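Local coordinates for Thiol:disulfide interchange protein DsbA (Pseudomonas aeruginosa, PDB 4ZL8) that probably introduces disulfide bonds into other periplasmic proteins by handing over its own redox-active disulfide, at residues K10-V21 against N159-A169. The protein carries 1 engineered substitution. Residues are numbered along the deposited sequence; the frame is centred on the assembly and turned at random.
Sequences KEYVELSSPVPV and NGKYRFDIGSA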
loop_
_atom_site.group_PDB
_atom_site.type_symbol
_atom_site.label_atom_id
_atom_site.label_comp_id
_atom_site.label_asym_id
_atom_site.label_seq_id
_atom_site.Cartn_x
_atom_site.Cartn_y
_atom_site.Cartn_z
ATOM N N LYS A 10 8.472 21.046 -0.585
ATOM C CA LYS A 10 7.343 21.434 -1.414
ATOM C C LYS A 10 6.587 20.192 -1.901
ATOM O O LYS A 10 5.621 19.755 -1.276
ATOM C CB LYS A 10 7.847 22.292 -2.583
ATOM C CG LYS A 10 6.764 22.887 -3.451
ATOM C CD LYS A 10 7.367 23.915 -4.389
ATOM C CE LYS A 10 6.373 24.419 -5.412
ATOM N NZ LYS A 10 6.987 25.470 -6.262
ATOM N N GLU A 11 7.039 19.575 -2.988
ATOM C CA GLU A 11 6.307 18.448 -3.539
ATOM C C GLU A 11 6.502 17.166 -2.714
ATOM O O GLU A 11 5.692 16.269 -2.756
ATOM C CB GLU A 11 6.714 18.203 -4.997
ATOM C CG GLU A 11 6.448 19.360 -5.947
ATOM C CD GLU A 11 7.627 20.295 -6.072
ATOM O OE1 GLU A 11 8.569 20.230 -5.258
ATOM O OE2 GLU A 11 7.646 21.108 -7.025
ATOM N N TYR A 12 7.610 17.092 -1.986
ATOM C CA TYR A 12 7.904 15.979 -1.086
ATOM C C TYR A 12 8.640 16.513 0.128
ATOM O O TYR A 12 9.179 17.616 0.084
ATOM C CB TYR A 12 8.775 14.907 -1.774
ATOM C CG TYR A 12 10.190 15.342 -2.085
ATOM C CD1 TYR A 12 11.256 14.987 -1.263
ATOM C CD2 TYR A 12 10.466 16.087 -3.220
ATOM C CE1 TYR A 12 12.539 15.392 -1.557
ATOM C CE2 TYR A 12 11.748 16.501 -3.525
ATOM C CZ TYR A 12 12.787 16.141 -2.697
ATOM O OH TYR A 12 14.072 16.546 -2.989
ATOM N N VAL A 13 8.683 15.698 1.185
ATOM C CA VAL A 13 9.535 16.022 2.321
ATOM C C VAL A 13 10.478 14.856 2.577
ATOM O O VAL A 13 10.149 13.712 2.299
ATOM C CB VAL A 13 8.718 16.336 3.601
ATOM C CG1 VAL A 13 7.816 17.514 3.385
ATOM C CG2 VAL A 13 7.931 15.105 4.080
ATOM N N GLU A 14 11.644 15.178 3.115
ATOM C CA GLU A 14 12.575 14.154 3.572
ATOM C C GLU A 14 12.338 13.879 5.059
ATOM O O GLU A 14 12.273 14.799 5.880
ATOM C CB GLU A 14 14.017 14.588 3.339
ATOM C CG GLU A 14 14.987 13.459 3.599
ATOM C CD GLU A 14 16.373 13.721 3.059
ATOM O OE1 GLU A 14 17.324 13.150 3.633
ATOM O OE2 GLU A 14 16.505 14.479 2.067
ATOM N N LEU A 15 12.175 12.607 5.401
ATOM C CA LEU A 15 12.017 12.231 6.794
ATOM C C LEU A 15 13.348 12.419 7.523
ATOM O O LEU A 15 14.368 11.868 7.091
ATOM C CB LEU A 15 11.557 10.770 6.872
ATOM C CG LEU A 15 10.229 10.445 6.191
ATOM C CD1 LEU A 15 9.907 8.978 6.303
ATOM C CD2 LEU A 15 9.103 11.264 6.805
ATOM N N SER A 16 13.345 13.152 8.635
ATOM C CA SER A 16 14.570 13.397 9.371
ATOM C C SER A 16 15.109 12.107 10.016
ATOM O O SER A 16 16.321 12.004 10.273
ATOM C CB SER A 16 14.406 14.511 10.396
ATOM O OG SER A 16 13.586 14.137 11.482
ATOM N N SER A 17 14.213 11.148 10.258
ATOM C CA SER A 17 14.581 9.804 10.718
ATOM C C SER A 17 14.143 8.790 9.656
ATOM O O SER A 17 13.015 8.315 9.698
ATOM C CB SER A 17 13.916 9.485 12.056
ATOM O OG SER A 17 14.389 10.325 13.101
ATOM N N PRO A 18 15.022 8.504 8.682
ATOM C CA PRO A 18 14.697 7.512 7.657
ATOM C C PRO A 18 14.347 6.162 8.262
ATOM O O PRO A 18 14.832 5.786 9.334
ATOM C CB PRO A 18 15.974 7.414 6.823
ATOM C CG PRO A 18 16.692 8.699 7.056
ATOM C CD PRO A 18 16.342 9.122 8.461
ATOM N N VAL A 19 13.479 5.449 7.564
ATOM C CA VAL A 19 12.884 4.210 8.044
ATOM C C VAL A 19 13.484 3.040 7.254
ATOM O O VAL A 19 13.704 3.148 6.043
ATOM C CB VAL A 19 11.360 4.272 7.838
ATOM C CG1 VAL A 19 10.677 3.037 8.349
ATOM C CG2 VAL A 19 10.781 5.535 8.525
ATOM N N PRO A 20 13.766 1.910 7.927
ATOM C CA PRO A 20 14.286 0.762 7.174
ATOM C C PRO A 20 13.296 0.304 6.120
ATOM O O PRO A 20 12.089 0.428 6.275
ATOM C CB PRO A 20 14.471 -0.315 8.256
ATOM C CG PRO A 20 14.603 0.466 9.552
ATOM C CD PRO A 20 13.723 1.666 9.377
ATOM N N VAL A 21 13.830 -0.265 5.044
ATOM C CA VAL A 21 12.998 -0.727 3.932
ATOM C C VAL A 21 12.698 -2.226 4.055
ATOM O O VAL A 21 13.422 -2.964 4.703
ATOM C CB VAL A 21 13.624 -0.419 2.565
ATOM C CG1 VAL A 21 13.813 1.089 2.393
ATOM C CG2 VAL A 21 14.951 -1.165 2.366
ATOM N N ASN A 159 11.939 4.809 -0.562
ATOM C CA ASN A 159 13.134 4.319 0.121
ATOM C C ASN A 159 13.224 4.674 1.600
ATOM O O ASN A 159 14.303 4.866 2.153
ATOM C CB ASN A 159 14.416 4.734 -0.611
ATOM C CG ASN A 159 15.387 3.599 -0.741
ATOM O OD1 ASN A 159 15.000 2.430 -0.685
ATOM N ND2 ASN A 159 16.664 3.934 -0.895
ATOM N N GLY A 160 12.067 4.710 2.248
ATOM C CA GLY A 160 12.000 4.989 3.675
ATOM C C GLY A 160 12.377 6.420 4.031
ATOM O O GLY A 160 12.579 6.738 5.192
ATOM N N LYS A 161 12.466 7.276 3.012
ATOM C CA LYS A 161 13.114 8.577 3.153
ATOM C C LYS A 161 12.266 9.764 2.702
ATOM O O LYS A 161 12.469 10.863 3.214
ATOM C CB LYS A 161 14.426 8.599 2.329
ATOM C CG LYS A 161 15.566 7.821 2.946
ATOM C CD LYS A 161 16.786 7.837 2.029
ATOM C CE LYS A 161 17.758 6.732 2.399
ATOM N NZ LYS A 161 18.837 6.536 1.397
ATOM N N TYR A 162 11.426 9.592 1.684
ATOM C CA TYR A 162 10.749 10.731 1.059
ATOM C C TYR A 162 9.254 10.483 1.067
ATOM O O TYR A 162 8.794 9.447 0.572
ATOM C CB TYR A 162 11.210 10.927 -0.391
ATOM C CG TYR A 162 12.696 10.925 -0.576
ATOM C CD1 TYR A 162 13.473 11.991 -0.161
ATOM C CD2 TYR A 162 13.325 9.841 -1.168
ATOM C CE1 TYR A 162 14.854 11.981 -0.341
ATOM C CE2 TYR A 162 14.682 9.818 -1.340
ATOM C CZ TYR A 162 15.433 10.889 -0.925
ATOM O OH TYR A 162 16.786 10.895 -1.100
ATOM N N ARG A 163 8.487 11.436 1.603
ATOM C CA ARG A 163 7.031 11.283 1.688
ATOM C C ARG A 163 6.354 12.321 0.822
ATOM O O ARG A 163 6.747 13.485 0.826
ATOM C CB ARG A 163 6.567 11.409 3.139
ATOM C CG ARG A 163 5.108 11.066 3.364
ATOM C CD ARG A 163 4.649 11.380 4.788
ATOM N NE ARG A 163 4.674 12.801 5.062
ATOM C CZ ARG A 163 5.135 13.361 6.174
ATOM N NH1 ARG A 163 5.082 14.665 6.299
ATOM N NH2 ARG A 163 5.670 12.632 7.159
ATOM N N PHE A 164 5.327 11.899 0.094
ATOM C CA PHE A 164 4.597 12.811 -0.790
ATOM C C PHE A 164 3.220 12.247 -1.082
ATOM O O PHE A 164 2.973 11.068 -0.863
ATOM C CB PHE A 164 5.375 13.104 -2.082
ATOM C CG PHE A 164 5.837 11.888 -2.838
ATOM C CD1 PHE A 164 6.964 11.192 -2.423
ATOM C CD2 PHE A 164 5.174 11.457 -4.001
ATOM C CE1 PHE A 164 7.420 10.088 -3.124
ATOM C CE2 PHE A 164 5.647 10.357 -4.714
ATOM C CZ PHE A 164 6.761 9.672 -4.262
ATOM N N ASP A 165 2.306 13.095 -1.538
ATOM C CA ASP A 165 0.986 12.595 -1.888
ATOM C C ASP A 165 0.510 13.264 -3.165
ATOM O O ASP A 165 1.268 14.025 -3.782
ATOM C CB ASP A 165 -0.002 12.714 -0.713
ATOM C CG ASP A 165 -0.199 14.127 -0.225
ATOM O OD1 ASP A 165 -0.191 15.068 -1.030
ATOM O OD2 ASP A 165 -0.473 14.304 0.991
ATOM N N ILE A 166 -0.706 12.978 -3.602
ATOM C CA ILE A 166 -1.144 13.471 -4.890
ATOM C C ILE A 166 -1.233 14.987 -4.863
ATOM O O ILE A 166 -0.885 15.665 -5.831
ATOM C CB ILE A 166 -2.457 12.808 -5.333
ATOM C CG1 ILE A 166 -2.229 11.297 -5.524
ATOM C CG2 ILE A 166 -2.974 13.455 -6.601
ATOM C CD1 ILE A 166 -3.489 10.494 -5.769
ATOM N N GLY A 167 -1.687 15.535 -3.743
ATOM C CA GLY A 167 -1.823 16.976 -3.619
ATOM C C GLY A 167 -0.474 17.679 -3.637
ATOM O O GLY A 167 -0.307 18.699 -4.319
ATOM N N SER A 168 0.493 17.140 -2.913
ATOM C CA SER A 168 1.804 17.774 -2.843
ATOM C C SER A 168 2.536 17.683 -4.182
ATOM O O SER A 168 3.202 18.635 -4.580
ATOM C CB SER A 168 2.639 17.227 -1.688
ATOM O OG SER A 168 3.138 15.928 -1.949
ATOM N N ALA A 169 2.403 16.549 -4.869
ATOM C CA ALA A 169 3.063 16.387 -6.172
ATOM C C ALA A 169 2.403 17.214 -7.262
ATOM O O ALA A 169 3.070 17.623 -8.218
ATOM C CB ALA A 169 3.080 14.939 -6.568
HETATM O O HOH W 1 15.582 4.335 4.557
#
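With CG swung opposite its own amide nitrogen (chi1 -171°) and the chain bent at chi3 (66°), Arg163 runs alongside Val13, whose CG2 lies over one guanidinium face, offset toward the rim, 3.6 Å from Arg163 NH1. Leu15 crosses the same arginine at about a right angle, its CD2 3.7 Å from Arg163 NH2, a nitrogen whose hydrogen bond goes to the carbonyl of Tyr148. On the other face of the sheet Tyr12 and Tyr162 run side by side, pointing the same way, with Tyr12 CE1 3.8 Å from Tyr162 CD1 and the ring planes 84° apart. Glu14 OE2 comes to the edge of the Tyr162 ring, whose hydroxyl bonds Glu186 on helix 172-188.

The backbones pair antiparallel: Val13 N and O bond Arg163 O and N at 3.0 and 2.9 Å, and Leu15 N reaches Lys161 O. Further along, Val19 N donates to Gly160 O at 2.8 Å, and a water bridges the carbonyls of Val19 and Asn159. At the far end Ser168 OG donates to Glu11 O (2.7 Å) from above the carbonyl plane while accepting from Asp165 N; Asp165 OD1 takes Ser168 N in return, completing a capping box. Lys161 and Tyr162 together face Val158 in a classic beta bulge, at the start of strand 162-165. Beside it, strand 13-14 is the outermost strand on this side of the central sheet in the thioredoxin fold of the DsbA subfamily.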